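Local structure of peptidoglycan D,D-transpeptidase PbpA (3UPO) at residues Gly330-Arg335 with Arg355-Arg360; Gly389-Ser394 with Pro419-Lys424; Pro409-Tyr414 with Leu430-Ala435. The protein probably cross-links cell-wall peptidoglycan as a penicillin-binding D,D-transpeptidase and helps to regulate cell length. One frame throughout, in Å; residues are numbered along the deposited sequence.

All three contacts lie in the transpeptidase domain but differ in burial. Contact 1 is a surface ribbon of two antiparallel strands where I332 and M334 meet glutamine and arginine, with an arginine-tyrosine contact at one end. Contact 2 is partly buried and rests on one hydrogen bond, between the approach to strand 393-399 and the loop after strand 411-418. Contact 3, buried, pairs strands 411-418 and 425-431 of the five-stranded sheet, with P410 near the bound penicillin and W413 near the probable nucleophile. Contacts 2 and 3 hold the same sheet and meet where S394 CB packs 3.4 Å from Y414 CE1. Contacts 1 and 3 lie on opposite sides of the chain's centre, their centres about 28 Å apart.

Contact 1: Gly330-Arg335 with Arg355-Arg360; sequences GGITMR and RYQQRR. Unlike the reference sequence in segment 355-360: R355 (reference Gly).
R360 folds its guanidinium back over I332, and at the other end of the ribbon one face of the R335 guanidinium receives the CD2/CE2 side of Y356. The chain of R360 bends at chi3 (-79°), which brings NH2 to G330 O at 3.1 Å with an N-H...O angle of 155°, in the carbonyl plane and on a lone pair. One face of this guanidinium receives I332 CG1, 3.5 Å above its plane and offset toward the rim. At R335 the ring atom Y356 CD2 sits 3.4 Å above the guanidinium centre; the two planes are 36° apart, so this is a tilted overlap, not a parallel stack. Between these ends, Q357 CG lies 3.6 Å from M334 SD and 3.7 Å from I332 CG2. The backbones form an antiparallel two-stranded ribbon, through T333 N to R359 O (2.9 Å), Q358 N to T333 O (2.7 Å) and R335 N to Y356 O (2.8 Å). I332 pairs with R360 and M334 with Q357, which leaves T333 facing both Q358 and R359, a register consistent with a beta bulge. Water 1 extends the pairing by bridging Y356 N and R335 O. Farther out, T333 OG1 bonds T326 OG1 on helix 317-328, which a Schellman motif ends at G330, and V362 O is a second acceptor for R360 NH2.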
# COMPACT_ATOMS: atom_id res chain seq x y z
N GLY A 330 1.85 4.87 17.65
CA GLY A 330 1.67 4.42 19.02
C GLY A 330 0.46 3.51 19.22
O GLY A 330 -0.09 3.45 20.32
N GLY A 331 0.05 2.83 18.15
CA GLY A 331 -1.03 1.84 18.21
C GLY A 331 -2.40 2.30 17.75
O GLY A 331 -3.38 1.55 17.80
N ILE A 332 -2.48 3.54 17.29
CA ILE A 332 -3.73 4.14 16.83
C ILE A 332 -3.71 4.25 15.31
O ILE A 332 -2.79 4.83 14.73
CB ILE A 332 -3.96 5.53 17.49
CG1 ILE A 332 -4.25 5.36 19.00
CG2 ILE A 332 -5.11 6.31 16.81
CD1 ILE A 332 -4.00 6.60 19.82
N THR A 333 -4.72 3.66 14.68
CA THR A 333 -4.86 3.65 13.24
C THR A 333 -5.64 4.89 12.82
O THR A 333 -6.79 5.09 13.24
CB THR A 333 -5.63 2.39 12.80
OG1 THR A 333 -4.95 1.22 13.27
CG2 THR A 333 -5.79 2.33 11.26
N MET A 334 -5.02 5.75 12.01
CA MET A 334 -5.74 6.89 11.44
C MET A 334 -6.46 6.46 10.16
O MET A 334 -5.89 5.72 9.36
CB MET A 334 -4.80 8.07 11.16
CG MET A 334 -4.13 8.63 12.40
SD MET A 334 -5.26 9.18 13.70
CE MET A 334 -5.92 10.69 12.96
N ARG A 335 -7.71 6.88 10.00
CA ARG A 335 -8.46 6.55 8.78
C ARG A 335 -7.73 7.09 7.55
O ARG A 335 -7.54 8.29 7.44
CB ARG A 335 -9.87 7.14 8.86
CG ARG A 335 -10.74 6.79 7.65
CD ARG A 335 -12.17 7.24 7.86
NE ARG A 335 -12.86 6.33 8.78
CZ ARG A 335 -14.03 6.57 9.37
NH1 ARG A 335 -14.67 7.72 9.17
NH2 ARG A 335 -14.54 5.64 10.17
N ARG A 355 -9.33 14.60 9.81
CA ARG A 355 -8.58 13.41 10.17
C ARG A 355 -9.30 12.68 11.29
O ARG A 355 -9.88 13.31 12.19
CB ARG A 355 -7.17 13.81 10.61
CG ARG A 355 -6.34 14.42 9.48
CD ARG A 355 -5.76 15.75 9.91
NE ARG A 355 -4.88 16.33 8.90
CZ ARG A 355 -4.06 17.37 9.11
NH1 ARG A 355 -4.00 17.95 10.31
NH2 ARG A 355 -3.31 17.82 8.12
N TYR A 356 -9.25 11.35 11.25
CA TYR A 356 -10.06 10.53 12.15
C TYR A 356 -9.33 9.30 12.72
O TYR A 356 -8.70 8.54 11.98
CB TYR A 356 -11.37 10.15 11.44
CG TYR A 356 -12.24 9.21 12.22
CD1 TYR A 356 -13.05 9.67 13.25
CD2 TYR A 356 -12.24 7.85 11.94
CE1 TYR A 356 -13.86 8.79 14.00
CE2 TYR A 356 -13.02 6.96 12.66
CZ TYR A 356 -13.83 7.43 13.69
OH TYR A 356 -14.59 6.52 14.38
N GLN A 357 -9.42 9.11 14.04
CA GLN A 357 -8.86 7.92 14.71
C GLN A 357 -9.81 6.74 14.52
O GLN A 357 -10.89 6.69 15.11
CB GLN A 357 -8.60 8.17 16.20
CG GLN A 357 -7.46 9.14 16.51
CD GLN A 357 -7.21 9.32 18.02
OE1 GLN A 357 -7.43 8.41 18.82
NE2 GLN A 357 -6.74 10.50 18.40
N GLN A 358 -9.40 5.80 13.69
CA GLN A 358 -10.25 4.71 13.28
C GLN A 358 -10.46 3.69 14.41
O GLN A 358 -11.60 3.40 14.78
CB GLN A 358 -9.68 4.06 12.02
CG GLN A 358 -10.58 3.09 11.34
CD GLN A 358 -10.26 2.94 9.88
OE1 GLN A 358 -9.21 2.40 9.50
NE2 GLN A 358 -11.16 3.43 9.03
N ARG A 359 -9.36 3.14 14.93
CA ARG A 359 -9.37 2.36 16.18
C ARG A 359 -7.97 2.20 16.76
O ARG A 359 -6.98 2.53 16.11
CB ARG A 359 -10.05 0.98 15.99
CG ARG A 359 -9.16 -0.16 15.53
CD ARG A 359 -9.79 -0.90 14.38
NE ARG A 359 -9.14 -0.51 13.13
CZ ARG A 359 -9.65 -0.65 11.91
NH1 ARG A 359 -10.85 -1.19 11.73
NH2 ARG A 359 -8.94 -0.26 10.86
N ARG A 360 -7.90 1.73 18.00
CA ARG A 360 -6.64 1.35 18.62
C ARG A 360 -6.41 -0.14 18.41
O ARG A 360 -7.22 -0.98 18.84
CB ARG A 360 -6.64 1.69 20.11
CG ARG A 360 -5.41 1.19 20.81
CD ARG A 360 -5.35 1.66 22.25
NE ARG A 360 -4.90 3.04 22.38
CZ ARG A 360 -3.66 3.46 22.13
NH1 ARG A 360 -3.37 4.75 22.31
NH2 ARG A 360 -2.70 2.62 21.71
O HOH W 1 -7.54 10.25 9.31

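Contact 2: Gly389-Ser394 with Pro419-Lys424; sequences GVQIAS and PAQAPK
Q391 reaches along the outside of A420 and stops against Q421. Its CB is still 4.5 Å from A420 CB. CG stands anti to the backbone N (chi1 -172°) and the chain runs on extended, so that CG passes 4.0 Å from the same methyl and CD stays beside it. At the tip, OE1 approaches the A420 methyl again at 3.7 Å and meets Q421 CG at 3.4 Å, while NE2 is turned to the far side of the amide from A420. Q421 OE1 is 3.6 Å from Q391 OE1, oxygen against oxygen, and the two amide planes are 84° apart; no hydrogen bond joins them. The polar link lies in the backbone: A420 N donates to Q391 O at 2.8 Å with an N-H...O angle of 153°, the donor tilted from the carbonyl plane. The same oxygen takes a CA-H...O contact from P419, which follows a cis peptide bond. Deeper in, the methyls of A393 and A420 touch, and V375 of helix 364-380 packs on both. The contact thus ties the entry to edge strand 393-399 to the hairpin loop leaving its neighbour, strand 411-418. Both glutamines touch crystal neighbours. With one directional bond and otherwise van der Waals contacts, the backbone probably sets the alignment, while the glutamine ends, with no hydrogen bond between them, probably add little direction.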
# COMPACT_ATOMS: atom_id res chain seq x y z
N GLY A 389 22.17 8.92 9.49
CA GLY A 389 21.47 9.66 10.54
C GLY A 389 19.94 9.59 10.56
O GLY A 389 19.29 10.41 11.23
N VAL A 390 19.36 8.64 9.83
CA VAL A 390 17.92 8.39 9.95
C VAL A 390 17.68 6.94 10.40
O VAL A 390 18.02 6.00 9.69
CB VAL A 390 17.13 8.68 8.64
CG1 VAL A 390 15.69 8.27 8.79
CG2 VAL A 390 17.22 10.16 8.27
N GLN A 391 17.09 6.80 11.59
CA GLN A 391 16.75 5.50 12.15
C GLN A 391 15.41 4.99 11.58
O GLN A 391 14.37 5.63 11.78
CB GLN A 391 16.66 5.60 13.67
CG GLN A 391 16.48 4.29 14.42
CD GLN A 391 16.47 4.51 15.93
OE1 GLN A 391 15.57 5.16 16.46
NE2 GLN A 391 17.49 3.98 16.62
N ILE A 392 15.46 3.85 10.90
CA ILE A 392 14.28 3.24 10.29
C ILE A 392 13.86 2.00 11.06
O ILE A 392 14.70 1.23 11.50
CB ILE A 392 14.54 2.85 8.79
CG1 ILE A 392 14.83 4.11 7.96
CG2 ILE A 392 13.37 2.02 8.22
CD1 ILE A 392 15.36 3.85 6.55
N ALA A 393 12.54 1.81 11.21
CA ALA A 393 11.96 0.57 11.75
C ALA A 393 11.28 -0.12 10.61
O ALA A 393 10.54 0.53 9.86
CB ALA A 393 10.96 0.87 12.83
N SER A 394 11.49 -1.42 10.47
CA SER A 394 10.97 -2.12 9.31
C SER A 394 10.76 -3.58 9.58
O SER A 394 11.12 -4.09 10.63
CB SER A 394 11.92 -1.96 8.11
OG SER A 394 13.12 -2.71 8.30
N PRO A 419 11.33 8.84 11.04
CA PRO A 419 12.36 8.32 11.98
C PRO A 419 11.66 7.47 13.05
O PRO A 419 10.57 7.84 13.49
CB PRO A 419 12.93 9.58 12.61
CG PRO A 419 12.62 10.69 11.66
CD PRO A 419 11.31 10.31 11.02
N ALA A 420 12.25 6.35 13.45
CA ALA A 420 11.59 5.42 14.37
C ALA A 420 11.09 6.04 15.67
O ALA A 420 10.15 5.53 16.29
CB ALA A 420 12.49 4.23 14.68
N GLN A 421 11.71 7.15 16.08
CA GLN A 421 11.43 7.74 17.40
C GLN A 421 10.26 8.69 17.34
O GLN A 421 9.51 8.81 18.31
CB GLN A 421 12.64 8.51 17.92
CG GLN A 421 13.92 7.74 17.95
CD GLN A 421 14.05 6.90 19.20
OE1 GLN A 421 13.49 5.80 19.28
NE2 GLN A 421 14.80 7.41 20.19
N ALA A 422 10.14 9.41 16.22
CA ALA A 422 9.01 10.29 16.00
C ALA A 422 8.61 10.32 14.51
O ALA A 422 8.94 11.27 13.80
CB ALA A 422 9.30 11.70 16.54
N PRO A 423 7.88 9.28 14.06
CA PRO A 423 7.63 8.96 12.64
C PRO A 423 6.90 10.03 11.81
O PRO A 423 5.89 10.61 12.25
CB PRO A 423 6.80 7.68 12.71
CG PRO A 423 7.13 7.09 14.09
CD PRO A 423 7.25 8.29 14.95
N LYS A 424 7.41 10.27 10.60
CA LYS A 424 6.82 11.24 9.68
C LYS A 424 6.24 10.55 8.47
O LYS A 424 5.48 11.16 7.73
CB LYS A 424 7.83 12.32 9.26
CG LYS A 424 8.40 13.10 10.42
CD LYS A 424 7.66 14.39 10.70
CE LYS A 424 8.57 15.58 10.40
NZ LYS A 424 7.84 16.87 10.36

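Contact 3: Pro409-Tyr414 with Leu430-Ala435; sequences PPHAWY and LVENGA
The W413 indole takes L430 CD1 over one face: the methyl is 3.8 Å from the centroid of the five-membered ring and 20° off its normal, a CH-pi contact. L430 CB lies over CE3 and CZ3 of the six-membered ring on the same face, so the leucine spans much of it. The same CD1 reaches H411 CB at 3.5 Å, touching both side chains from directions roughly at right angles. H411 presents its ring edge to the following turn. Chi1 (-52°) puts the ring beside the backbone N and chi2 turns ND1 to N433 N; that amide donates to ND1 at 3.0 Å, near the ring plane and almost straight (167°). E432 CG runs alongside CE1, and N433 ND2 lies against P409 CG. Outside the two segments, H401 stacks on the imidazole and Y189 meets it edge-to-face, so two further rings pack on the histidine.

This is a hairpin pairing of the five-stranded sheet in the transpeptidase domain, of the beta-lactamase-like fold. A412 and V431 form its hydrogen-bonded pair, with A412 N to V431 O and V431 N to A412 O both at 2.8 Å. V431 O accepts a further bond from G434 N at 3.3 Å, closing the type II turn that carries N433. Next in the sheet is strand 393-399, bearing the KTG sequence characteristic of these enzymes. The W413 side chain is about 8 Å from that of S193, the probable acyl-ester serine, and its NE1 bonds P190 O; the P410 side chain is about 6 Å from the bound penicillin. As an acceptor, ND1 would carry no proton, leaving NE2 as the likely protonated nitrogen, and the bond from the turn, with the H401 stack, probably limits rotation of the imidazole.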
# COMPACT_ATOMS: atom_id res chain seq x y z
N PRO A 409 8.39 -17.55 -8.61
CA PRO A 409 9.14 -16.52 -7.87
C PRO A 409 8.26 -15.79 -6.85
O PRO A 409 7.14 -15.39 -7.17
CB PRO A 409 9.66 -15.58 -8.96
CG PRO A 409 8.79 -15.82 -10.17
CD PRO A 409 8.25 -17.23 -10.04
N PRO A 410 8.77 -15.62 -5.61
CA PRO A 410 8.00 -15.08 -4.50
C PRO A 410 7.87 -13.56 -4.58
O PRO A 410 8.65 -12.92 -5.30
CB PRO A 410 8.83 -15.48 -3.28
CG PRO A 410 10.24 -15.48 -3.78
CD PRO A 410 10.17 -15.93 -5.22
N HIS A 411 6.90 -12.99 -3.87
CA HIS A 411 6.79 -11.54 -3.77
C HIS A 411 7.78 -11.05 -2.75
O HIS A 411 7.91 -11.66 -1.70
CB HIS A 411 5.39 -11.09 -3.31
CG HIS A 411 4.27 -11.68 -4.10
ND1 HIS A 411 4.16 -11.55 -5.47
CD2 HIS A 411 3.18 -12.38 -3.71
CE1 HIS A 411 3.07 -12.15 -5.88
NE2 HIS A 411 2.45 -12.66 -4.84
N ALA A 412 8.44 -9.94 -3.04
CA ALA A 412 9.33 -9.29 -2.08
C ALA A 412 8.60 -8.12 -1.42
O ALA A 412 8.13 -7.20 -2.10
CB ALA A 412 10.60 -8.81 -2.77
N TRP A 413 8.52 -8.16 -0.09
CA TRP A 413 7.78 -7.16 0.67
C TRP A 413 8.69 -6.39 1.59
O TRP A 413 9.65 -6.94 2.12
CB TRP A 413 6.78 -7.85 1.58
CG TRP A 413 5.43 -8.24 1.05
CD1 TRP A 413 5.01 -9.50 0.73
CD2 TRP A 413 4.29 -7.39 0.90
NE1 TRP A 413 3.69 -9.48 0.36
CE2 TRP A 413 3.22 -8.20 0.47
CE3 TRP A 413 4.07 -6.01 1.09
CZ2 TRP A 413 1.94 -7.68 0.22
CZ3 TRP A 413 2.79 -5.50 0.85
CH2 TRP A 413 1.74 -6.34 0.41
N TYR A 414 8.35 -5.12 1.81
CA TYR A 414 9.00 -4.31 2.83
C TYR A 414 8.01 -3.29 3.40
O TYR A 414 7.48 -2.46 2.66
CB TYR A 414 10.18 -3.59 2.21
CG TYR A 414 11.00 -2.69 3.12
CD1 TYR A 414 11.88 -3.24 4.06
CD2 TYR A 414 10.95 -1.30 2.99
CE1 TYR A 414 12.68 -2.41 4.86
CE2 TYR A 414 11.73 -0.47 3.78
CZ TYR A 414 12.60 -1.03 4.71
OH TYR A 414 13.38 -0.20 5.49
N LEU A 430 5.63 -3.54 -2.28
CA LEU A 430 5.44 -4.89 -2.79
C LEU A 430 6.08 -5.00 -4.16
O LEU A 430 5.74 -4.26 -5.08
CB LEU A 430 3.95 -5.26 -2.88
CG LEU A 430 3.70 -6.50 -3.74
CD1 LEU A 430 3.99 -7.85 -3.02
CD2 LEU A 430 2.33 -6.47 -4.32
N VAL A 431 7.05 -5.91 -4.28
CA VAL A 431 7.60 -6.28 -5.57
C VAL A 431 6.97 -7.63 -5.86
O VAL A 431 7.40 -8.66 -5.34
CB VAL A 431 9.16 -6.33 -5.59
CG1 VAL A 431 9.67 -6.77 -6.95
CG2 VAL A 431 9.74 -4.97 -5.24
N GLU A 432 5.92 -7.59 -6.66
CA GLU A 432 5.15 -8.78 -7.04
C GLU A 432 5.98 -9.65 -7.98
O GLU A 432 6.50 -9.17 -8.97
CB GLU A 432 3.84 -8.35 -7.72
CG GLU A 432 3.03 -9.47 -8.28
CD GLU A 432 1.79 -8.99 -9.03
OE1 GLU A 432 0.99 -9.87 -9.45
OE2 GLU A 432 1.61 -7.76 -9.20
N ASN A 433 6.07 -10.93 -7.65
CA ASN A 433 6.93 -11.90 -8.34
C ASN A 433 8.43 -11.66 -8.27
O ASN A 433 9.17 -12.29 -9.00
CB ASN A 433 6.48 -12.16 -9.77
CG ASN A 433 5.43 -13.20 -9.84
OD1 ASN A 433 4.29 -12.98 -9.41
ND2 ASN A 433 5.79 -14.38 -10.33
N GLY A 434 8.84 -10.76 -7.39
CA GLY A 434 10.26 -10.52 -7.09
C GLY A 434 11.19 -10.51 -8.29
O GLY A 434 12.09 -11.36 -8.38
N ALA A 435 10.97 -9.56 -9.21
CA ALA A 435 11.81 -9.36 -10.40
C ALA A 435 11.99 -10.63 -11.21
O ALA A 435 13.03 -10.81 -11.85
CB ALA A 435 13.18 -8.79 -10.01